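Side-chain contacts in Syntaxin1 (Monosiga brevicollis, PDB 2XHE), which probably acts as a SNAP receptor that binds SNARE partners in membrane fusion: residues B[50-55]-B[105-110]; B[163-168]-B[213-218]. All coordinates share one frame; numbering follows the deposited sequence.

The two contacts sample different helix pairs of one elongated helical bundle. Contact 1 joins helices 44-72 and 80-116, which follow each other in the chain and belong to the syntaxin N-terminal region. Contact 2 joins helix 131-171 of that region to helix 214-237, which lies in the SNARE-homology range, a pairing consistent with the closed form known for syntaxins. Their centres are 34 Å apart and their nearest atoms about 19 Å, so neither touches the other. Helices 131-171 and 214-237 nevertheless run past both, since Leu108 of contact 1 packs on His140, Ser144 and Met236. One contact is salt-bridged; in the other a guanidinium lies over a tyrosine ring.

Contact 1: B[50-55]-B[105-110]; sequences VKRIRD and RADLKQ
With CG1 beside the backbone N and anti to the carbonyl carbon (chi1 -59°), Ile53 places CD1 against Asp107 and Leu108, while Arg52, bent at chi2 and chi3, turns its guanidinium to the Asp107 carboxylate. These residues join two antiparallel helices of the syntaxin N-terminal helical bundle, within a predicted coiled coil. The axes of segments 50-55 and 105-110 approach to 10.0 Å, with 145° between their N-to-C directions, and Ile53 and Asp107 face each other most nearly, with CA atoms 7.4 Å apart. The principle illustrated is a charged pair laid beside an apolar one. Arg52 NE donates to Asp107 OD2 over 2.7 Å, and the N-H points nearly straight at the oxygen. OD2 lies close to the guanidinium plane and is met on its syn side, from somewhat outside the carboxylate plane, the two planes being twisted 50° apart. A second, weak bond runs from Arg52 NH1 to Asp107 OD1 at 3.5 Å, so the carboxylate is held unevenly. Arg49 also reaches OD1 in a salt bridge, and two arginines would probably favour the ionised form of the buried aspartate. Beside this polar pair, the side chains of Ile53 and Asp107 overlap alongside, running opposite ways, and the methylene CB of Asp107 lies 3.9 Å from Ile53 CD1. Helix 131-171 packs against the same neighbourhood, where Leu143 meets Val50. Leu108 completes the apolar side of the contact, its branch CD2 reaching Ile53 CD1 at 4.0 Å.

Contact 2: B[163-168]-B[213-218]; sequences RRYGEN and RDRHKD
A packing contact, with the Arg215 guanidinium over the Tyr165 ring, joins helix 131-171 to the beginning of helix 214-237, linking the syntaxin N-terminal bundle to the SNARE-homology segment, consistent with the closed form known for syntaxins. The example shows how an arginine can serve a ring and a polar partner at once. Tyr165 and Arg215 are nearest in backbone register, with CA atoms 7.7 Å apart. Bent at chi2 (-51°), Arg215 carries its flat end over one face of the Tyr165 ring, and the two planes lie 23° apart. NH1 stands 3.9 Å above the ring, displaced toward its rim, while the tyrosine OH sits over the centre of the guanidinium. The aliphatic part of the arginine joins in, CD lying 3.7 Å from Tyr165 CE2. Arg215 NH2 hydrogen-bonds the backbone O of Ser74, which probably helps to hold the guanidinium over the ring. Asp218 OD2 forms a long ion pair with Arg215 NE from far off the guanidinium plane, by charge alone, and Asp218 OD1 makes a weak hydrogen bond to Asn87 ND2. At the edge of the ring, near its plane, Asp218 CB comes within 3.8 Å of Tyr165 CE2.

Contact 1: B[50-55]-B[105-110]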
loop_
_atom_site.group_PDB
_atom_site.type_symbol
_atom_site.label_atom_id
_atom_site.label_comp_id
_atom_site.label_asym_id
_atom_site.label_seq_id
_atom_site.Cartn_x
_atom_site.Cartn_y
_atom_site.Cartn_z
ATOM N N VAL B 50 -0.108 -10.752 -27.069
ATOM C CA VAL B 50 -0.527 -10.691 -25.675
ATOM C C VAL B 50 -1.945 -11.233 -25.463
ATOM O O VAL B 50 -2.214 -11.888 -24.449
ATOM C CB VAL B 50 -0.211 -9.331 -24.960
ATOM C CG1 VAL B 50 1.286 -9.034 -25.038
ATOM C CG2 VAL B 50 -1.000 -8.186 -25.525
ATOM N N LYS B 51 -2.833 -11.004 -26.431
ATOM C CA LYS B 51 -4.104 -11.732 -26.466
ATOM C C LYS B 51 -3.817 -13.238 -26.429
ATOM O O LYS B 51 -4.353 -13.956 -25.580
ATOM C CB LYS B 51 -4.909 -11.392 -27.718
ATOM C CG LYS B 51 -6.332 -10.916 -27.441
ATOM C CD LYS B 51 -7.089 -11.891 -26.566
ATOM C CE LYS B 51 -8.380 -11.266 -26.069
ATOM N NZ LYS B 51 -9.370 -12.303 -25.651
ATOM N N ARG B 52 -2.961 -13.705 -27.342
ATOM C CA ARG B 52 -2.556 -15.108 -27.373
ATOM C C ARG B 52 -2.064 -15.589 -26.009
ATOM O O ARG B 52 -2.524 -16.634 -25.531
ATOM C CB ARG B 52 -1.478 -15.360 -28.438
ATOM C CG ARG B 52 -1.715 -16.613 -29.298
ATOM C CD ARG B 52 -0.424 -17.303 -29.745
ATOM N NE ARG B 52 0.629 -16.386 -30.178
ATOM C CZ ARG B 52 0.522 -15.534 -31.195
ATOM N NH1 ARG B 52 1.545 -14.746 -31.509
ATOM N NH2 ARG B 52 -0.608 -15.460 -31.894
ATOM N N ILE B 53 -1.132 -14.834 -25.401
ATOM C CA ILE B 53 -0.563 -15.180 -24.093
ATOM C C ILE B 53 -1.645 -15.199 -23.010
ATOM O O ILE B 53 -1.779 -16.187 -22.279
ATOM C CB ILE B 53 0.618 -14.232 -23.675
ATOM C CG1 ILE B 53 1.752 -14.278 -24.698
ATOM C CG2 ILE B 53 1.183 -14.594 -22.294
ATOM C CD1 ILE B 53 2.610 -13.065 -24.678
ATOM N N ARG B 54 -2.428 -14.123 -22.907
ATOM C CA ARG B 54 -3.531 -14.116 -21.944
ATOM C C ARG B 54 -4.386 -15.365 -22.138
ATOM O O ARG B 54 -4.623 -16.115 -21.190
ATOM C CB ARG B 54 -4.407 -12.865 -22.062
ATOM C CG ARG B 54 -3.696 -11.559 -21.812
ATOM C CD ARG B 54 -4.634 -10.514 -21.244
ATOM N NE ARG B 54 -3.897 -9.623 -20.360
ATOM C CZ ARG B 54 -2.958 -8.780 -20.774
ATOM N NH1 ARG B 54 -2.674 -8.706 -22.073
ATOM N NH2 ARG B 54 -2.305 -8.014 -19.894
ATOM N N ASP B 55 -4.829 -15.586 -23.376
ATOM C CA ASP B 55 -5.674 -16.739 -23.711
ATOM C C ASP B 55 -5.043 -18.090 -23.362
ATOM O O ASP B 55 -5.694 -18.935 -22.748
ATOM C CB ASP B 55 -6.096 -16.713 -25.185
ATOM C CG ASP B 55 -7.225 -15.728 -25.457
ATOM O OD1 ASP B 55 -7.871 -15.275 -24.488
ATOM O OD2 ASP B 55 -7.460 -15.408 -26.644
ATOM N N ARG B 105 6.201 -18.977 -23.720
ATOM C CA ARG B 105 7.596 -18.645 -23.478
ATOM C C ARG B 105 8.250 -18.034 -24.717
ATOM O O ARG B 105 9.074 -17.120 -24.618
ATOM C CB ARG B 105 8.392 -19.842 -22.934
ATOM C CG ARG B 105 9.882 -19.564 -22.863
ATOM C CD ARG B 105 10.543 -20.270 -21.712
ATOM N NE ARG B 105 10.279 -21.703 -21.728
ATOM C CZ ARG B 105 11.165 -22.616 -21.346
ATOM N NH1 ARG B 105 12.377 -22.243 -20.923
ATOM N NH2 ARG B 105 10.845 -23.904 -21.391
ATOM N N ALA B 106 7.868 -18.520 -25.886
ATOM C CA ALA B 106 8.461 -18.023 -27.115
ATOM C C ALA B 106 7.894 -16.658 -27.492
ATOM O O ALA B 106 8.608 -15.811 -28.034
ATOM C CB ALA B 106 8.273 -19.022 -28.236
ATOM N N ASP B 107 6.611 -16.450 -27.210
ATOM C CA ASP B 107 5.997 -15.154 -27.461
ATOM C C ASP B 107 6.609 -14.122 -26.515
ATOM O O ASP B 107 6.894 -13.000 -26.927
ATOM C CB ASP B 107 4.464 -15.200 -27.315
ATOM C CG ASP B 107 3.760 -15.827 -28.525
ATOM O OD1 ASP B 107 4.311 -15.790 -29.648
ATOM O OD2 ASP B 107 2.638 -16.352 -28.346
ATOM N N LEU B 108 6.825 -14.499 -25.253
ATOM C CA LEU B 108 7.489 -13.595 -24.306
ATOM C C LEU B 108 8.901 -13.233 -24.778
ATOM O O LEU B 108 9.205 -12.054 -24.963
ATOM C CB LEU B 108 7.530 -14.181 -22.892
ATOM C CG LEU B 108 6.194 -14.184 -22.153
ATOM C CD1 LEU B 108 6.321 -14.820 -20.774
ATOM C CD2 LEU B 108 5.599 -12.777 -22.077
ATOM N N LYS B 109 9.752 -14.242 -24.983
ATOM C CA LYS B 109 11.109 -14.002 -25.473
ATOM C C LYS B 109 11.110 -13.110 -26.700
ATOM O O LYS B 109 11.911 -12.184 -26.797
ATOM C CB LYS B 109 11.858 -15.309 -25.748
ATOM C CG LYS B 109 12.563 -15.865 -24.514
ATOM C CD LYS B 109 13.241 -17.200 -24.776
ATOM C CE LYS B 109 13.794 -17.794 -23.482
ATOM N NZ LYS B 109 14.367 -19.157 -23.685
ATOM N N GLN B 110 10.202 -13.379 -27.631
ATOM C CA GLN B 110 10.109 -12.575 -28.841
ATOM C C GLN B 110 9.889 -11.097 -28.488
ATOM O O GLN B 110 10.506 -10.213 -29.087
ATOM C CB GLN B 110 9.011 -13.117 -29.771
ATOM C CG GLN B 110 8.745 -12.283 -31.039
ATOM C CD GLN B 110 10.011 -11.951 -31.824
ATOM O OE1 GLN B 110 11.012 -12.678 -31.763
ATOM N NE2 GLN B 110 9.971 -10.843 -32.569
#

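Contact 2: B[163-168]-B[213-218]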
loop_
_atom_site.group_PDB
_atom_site.type_symbol
_atom_site.label_atom_id
_atom_site.label_comp_id
_atom_site.label_asym_id
_atom_site.label_seq_id
_atom_site.Cartn_x
_atom_site.Cartn_y
_atom_site.Cartn_z
ATOM N N ARG B 163 4.582 -36.967 -4.787
ATOM C CA ARG B 163 4.944 -37.332 -3.423
ATOM C C ARG B 163 4.004 -38.414 -2.890
ATOM O O ARG B 163 4.444 -39.357 -2.234
ATOM C CB ARG B 163 4.935 -36.095 -2.517
ATOM C CG ARG B 163 5.151 -36.378 -1.036
ATOM C CD ARG B 163 5.590 -35.120 -0.277
ATOM N NE ARG B 163 4.996 -33.895 -0.813
ATOM C CZ ARG B 163 3.733 -33.522 -0.621
ATOM N NH1 ARG B 163 2.908 -34.286 0.087
ATOM N NH2 ARG B 163 3.290 -32.390 -1.150
ATOM N N ARG B 164 2.713 -38.280 -3.187
ATOM C CA ARG B 164 1.725 -39.276 -2.776
ATOM C C ARG B 164 1.557 -40.387 -3.818
ATOM O O ARG B 164 0.940 -41.416 -3.539
ATOM C CB ARG B 164 0.373 -38.622 -2.466
ATOM C CG ARG B 164 -0.247 -37.870 -3.631
ATOM C CD ARG B 164 -1.760 -37.753 -3.477
ATOM N NE ARG B 164 -2.158 -37.129 -2.217
ATOM C CZ ARG B 164 -2.600 -35.878 -2.099
ATOM N NH1 ARG B 164 -2.940 -35.404 -0.907
ATOM N NH2 ARG B 164 -2.705 -35.102 -3.170
ATOM N N TYR B 165 2.108 -40.173 -5.011
ATOM C CA TYR B 165 2.116 -41.181 -6.072
ATOM C C TYR B 165 3.259 -42.145 -5.820
ATOM O O TYR B 165 3.610 -42.951 -6.677
ATOM C CB TYR B 165 2.322 -40.521 -7.432
ATOM C CG TYR B 165 1.266 -40.834 -8.464
ATOM C CD1 TYR B 165 -0.005 -40.283 -8.376
ATOM C CD2 TYR B 165 1.552 -41.653 -9.544
ATOM C CE1 TYR B 165 -0.969 -40.553 -9.325
ATOM C CE2 TYR B 165 0.600 -41.930 -10.497
ATOM C CZ TYR B 165 -0.661 -41.377 -10.385
ATOM O OH TYR B 165 -1.617 -41.657 -11.338
ATOM N N GLY B 166 3.854 -42.026 -4.642
ATOM C CA GLY B 166 4.898 -42.928 -4.209
ATOM C C GLY B 166 4.561 -43.425 -2.823
ATOM O O GLY B 166 4.864 -44.560 -2.476
ATOM N N GLU B 167 3.917 -42.568 -2.034
ATOM C CA GLU B 167 3.525 -42.913 -0.670
ATOM C C GLU B 167 2.326 -43.853 -0.647
ATOM O O GLU B 167 2.451 -45.033 -0.318
ATOM C CB GLU B 167 3.195 -41.654 0.137
ATOM C CG GLU B 167 4.403 -40.813 0.525
ATOM C CD GLU B 167 4.018 -39.566 1.309
ATOM O OE1 GLU B 167 2.804 -39.310 1.464
ATOM O OE2 GLU B 167 4.930 -38.842 1.768
ATOM N N ASN B 168 1.159 -43.319 -0.994
ATOM C CA ASN B 168 -0.084 -44.083 -0.940
ATOM C C ASN B 168 -0.374 -44.888 -2.211
ATOM O O ASN B 168 -1.530 -45.215 -2.489
ATOM C CB ASN B 168 -1.274 -43.167 -0.615
ATOM C CG ASN B 168 -1.223 -42.612 0.803
ATOM O OD1 ASN B 168 -0.370 -42.991 1.606
ATOM N ND2 ASN B 168 -2.148 -41.710 1.116
ATOM N N ARG B 213 4.165 -51.697 -11.861
ATOM C CA ARG B 213 5.203 -51.542 -12.874
ATOM C C ARG B 213 4.951 -50.278 -13.689
ATOM O O ARG B 213 5.887 -49.644 -14.179
ATOM C CB ARG B 213 5.227 -52.770 -13.789
ATOM C CG ARG B 213 6.380 -52.820 -14.782
ATOM C CD ARG B 213 6.487 -54.202 -15.415
ATOM N NE ARG B 213 6.551 -55.249 -14.397
ATOM C CZ ARG B 213 5.500 -55.947 -13.974
ATOM N NH1 ARG B 213 4.298 -55.723 -14.491
ATOM N NH2 ARG B 213 5.653 -56.872 -13.035
ATOM N N ASP B 214 3.678 -49.918 -13.823
ATOM C CA ASP B 214 3.283 -48.739 -14.587
ATOM C C ASP B 214 3.431 -47.451 -13.782
ATOM O O ASP B 214 3.713 -46.393 -14.345
ATOM C CB ASP B 214 1.844 -48.875 -15.098
ATOM C CG ASP B 214 1.709 -49.899 -16.209
ATOM O OD1 ASP B 214 2.604 -50.764 -16.341
ATOM O OD2 ASP B 214 0.705 -49.838 -16.952
ATOM N N ARG B 215 3.237 -47.536 -12.468
ATOM C CA ARG B 215 3.377 -46.358 -11.616
ATOM C C ARG B 215 4.780 -45.770 -11.702
ATOM O O ARG B 215 4.962 -44.574 -11.491
ATOM C CB ARG B 215 2.995 -46.656 -10.161
ATOM C CG ARG B 215 1.496 -46.795 -9.941
ATOM C CD ARG B 215 0.748 -45.607 -10.529
ATOM N NE ARG B 215 -0.653 -45.911 -10.817
ATOM C CZ ARG B 215 -1.675 -45.587 -10.030
ATOM N NH1 ARG B 215 -1.464 -44.943 -8.890
ATOM N NH2 ARG B 215 -2.912 -45.907 -10.383
ATOM N N HIS B 216 5.769 -46.604 -12.017
ATOM C CA HIS B 216 7.130 -46.117 -12.234
ATOM C C HIS B 216 7.171 -45.205 -13.453
ATOM O O HIS B 216 7.725 -44.106 -13.397
ATOM C CB HIS B 216 8.127 -47.271 -12.409
ATOM C CG HIS B 216 9.516 -46.824 -12.760
ATOM N ND1 HIS B 216 10.410 -46.358 -11.819
ATOM C CD2 HIS B 216 10.163 -46.778 -13.949
ATOM C CE1 HIS B 216 11.547 -46.040 -12.413
ATOM N NE2 HIS B 216 11.424 -46.285 -13.705
ATOM N N LYS B 217 6.586 -45.669 -14.554
ATOM C CA LYS B 217 6.493 -44.863 -15.765
ATOM C C LYS B 217 5.698 -43.591 -15.481
ATOM O O LYS B 217 5.837 -42.590 -16.184
ATOM C CB LYS B 217 5.839 -45.657 -16.906
ATOM C CG LYS B 217 6.694 -46.784 -17.475
ATOM C CD LYS B 217 6.316 -48.137 -16.887
ATOM C CE LYS B 217 6.941 -49.279 -17.692
ATOM N NZ LYS B 217 6.389 -50.632 -17.353
ATOM N N ASP B 218 4.870 -43.642 -14.442
ATOM C CA ASP B 218 4.019 -42.517 -14.073
ATOM C C ASP B 218 4.744 -41.529 -13.158
ATOM O O ASP B 218 4.451 -40.333 -13.171
ATOM C CB ASP B 218 2.729 -43.012 -13.409
ATOM C CG ASP B 218 1.726 -43.574 -14.409
ATOM O OD1 ASP B 218 1.812 -43.233 -15.609
ATOM O OD2 ASP B 218 0.842 -44.352 -13.988
#